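Local coordinates for tryptophan decarboxylase 1 (Oryza sativa subsp. japonica, PDB 6KHO), which catalyses the pyridoxal 5'-phosphate-dependent decarboxylation of L-tryptophan to tryptamine and of 5-hydroxy-L-tryptophan to serotonin, and works as a homodimer, at the interface of chains A and B. Sequence-based numbering; all coordinates share one arbitrary frame. Chains: chain A/B, Tryptophan decarboxylase 1.

The interface of chains A and B. Residues chain A 95, 106, 336-337; chain B 123, 125, 381-383.
Two loops of chain A, one between 3-10 helix 89-91 and helix 110-122 with A:Trp95 and A:Ser106, the other before strand 339-343 with A:Leu336 and A:Asp337, meet two loops of chain B: the one just after helix 110-122, with B:Asn123 and B:Val125, and the one at B:Gly381 to B:Arg383. B:Val125 lies against one face of the A:Trp95 indole, its methyl CG2 3.7 Å from the centroid of the six-membered ring, while its backbone N sits above the same ring system toward the rim. An alanine in place of A:Trp95 would probably open a gap beneath B:Val125 and leave its methyl without the aromatic face it packs on. B:Asn123 bridges two chain A loops. Its backbone O takes the hydroxyl OG of A:Ser106 at 2.9 Å, almost in line with the carbonyl, and its side-chain OD1 accepts the backbone N of A:Leu336 at 3.1 Å, on an in-plane lone pair. A:Leu336 pushes CD2 between B:Val125 and the backbone of B:Arg382. Its carbonyl O meets NH1 of B:Arg383 at 2.8 Å, at the guanidinium edge; a bend at chi3 (65°) curls the arginine back to this oxygen. The A:Asp337 carboxylate instead turns OD1 to the backbone N of B:Arg383, a weak hydrogen bond, with the carboxylate and guanidinium planes 78° apart. The patch, repeated by the dimer's two-fold symmetry, lies in the central subunit interface, where B:Gly381, a pyridoxal 5'-phosphate-binding residue next to B:Arg382, probably ties this patch to the cofactor site.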
# COMPACT_ATOMS: atom_id res chain seq x y z
N TRP A 95 7.93 -11.57 -14.95
CA TRP A 95 8.53 -11.89 -13.66
C TRP A 95 8.34 -13.36 -13.30
O TRP A 95 9.19 -13.95 -12.63
CB TRP A 95 7.94 -11.00 -12.58
CG TRP A 95 8.50 -9.62 -12.59
CD1 TRP A 95 8.22 -8.63 -13.49
CD2 TRP A 95 9.44 -9.07 -11.67
NE1 TRP A 95 8.93 -7.50 -13.18
CE2 TRP A 95 9.69 -7.74 -12.06
CE3 TRP A 95 10.09 -9.57 -10.53
CZ2 TRP A 95 10.57 -6.90 -11.37
CZ3 TRP A 95 10.97 -8.74 -9.85
CH2 TRP A 95 11.21 -7.42 -10.28
N SER A 106 10.06 -12.51 -7.53
CA SER A 106 8.84 -12.32 -6.75
C SER A 106 8.22 -13.71 -6.60
O SER A 106 7.37 -14.11 -7.39
CB SER A 106 7.90 -11.33 -7.44
OG SER A 106 7.65 -11.70 -8.79
N LEU A 336 3.00 -10.05 -3.97
CA LEU A 336 2.99 -8.65 -3.53
C LEU A 336 1.56 -8.20 -3.22
O LEU A 336 0.60 -8.70 -3.82
CB LEU A 336 3.60 -7.75 -4.62
CG LEU A 336 5.13 -7.66 -4.73
CD1 LEU A 336 5.75 -8.87 -5.42
CD2 LEU A 336 5.52 -6.37 -5.45
N ASP A 337 1.40 -7.27 -2.27
CA ASP A 337 2.46 -6.73 -1.40
C ASP A 337 2.42 -7.40 -0.03
O ASP A 337 1.33 -7.72 0.48
CB ASP A 337 2.32 -5.21 -1.18
CG ASP A 337 1.84 -4.47 -2.42
OD1 ASP A 337 2.49 -4.59 -3.48
OD2 ASP A 337 0.81 -3.75 -2.34
N ASN B 123 2.12 -11.29 -10.87
CA ASN B 123 3.01 -10.90 -9.77
C ASN B 123 4.23 -10.11 -10.27
O ASN B 123 5.37 -10.39 -9.90
CB ASN B 123 3.44 -12.13 -8.97
CG ASN B 123 3.85 -11.78 -7.54
OD1 ASN B 123 3.26 -10.91 -6.91
ND2 ASN B 123 4.84 -12.49 -7.02
N VAL B 125 6.46 -6.51 -10.80
CA VAL B 125 6.84 -5.34 -10.01
C VAL B 125 7.23 -4.23 -10.98
O VAL B 125 8.26 -4.33 -11.66
CB VAL B 125 8.00 -5.64 -9.05
CG1 VAL B 125 8.02 -4.62 -7.94
CG2 VAL B 125 7.89 -7.06 -8.48
N GLY B 381 8.67 -0.73 -5.14
CA GLY B 381 8.11 -1.93 -5.70
C GLY B 381 6.79 -2.37 -5.09
O GLY B 381 6.77 -2.90 -3.97
N ARG B 382 5.69 -2.20 -5.83
CA ARG B 382 4.37 -2.59 -5.35
C ARG B 382 3.59 -3.22 -6.51
O ARG B 382 4.08 -3.33 -7.64
CB ARG B 382 3.62 -1.39 -4.76
CG ARG B 382 3.69 -0.14 -5.64
CD ARG B 382 2.43 0.02 -6.46
NE ARG B 382 2.39 1.31 -7.14
CZ ARG B 382 1.61 1.59 -8.18
NH1 ARG B 382 0.79 0.67 -8.68
NH2 ARG B 382 1.66 2.80 -8.73
N ARG B 383 2.35 -3.62 -6.22
CA ARG B 383 1.51 -4.40 -7.12
C ARG B 383 1.15 -3.63 -8.38
O ARG B 383 1.19 -2.40 -8.44
CB ARG B 383 0.18 -4.77 -6.48
CG ARG B 383 0.20 -5.81 -5.44
CD ARG B 383 -1.20 -5.93 -4.89
NE ARG B 383 -2.12 -6.43 -5.89
CZ ARG B 383 -2.37 -7.71 -6.10
NH1 ARG B 383 -1.75 -8.63 -5.37
NH2 ARG B 383 -3.24 -8.08 -7.03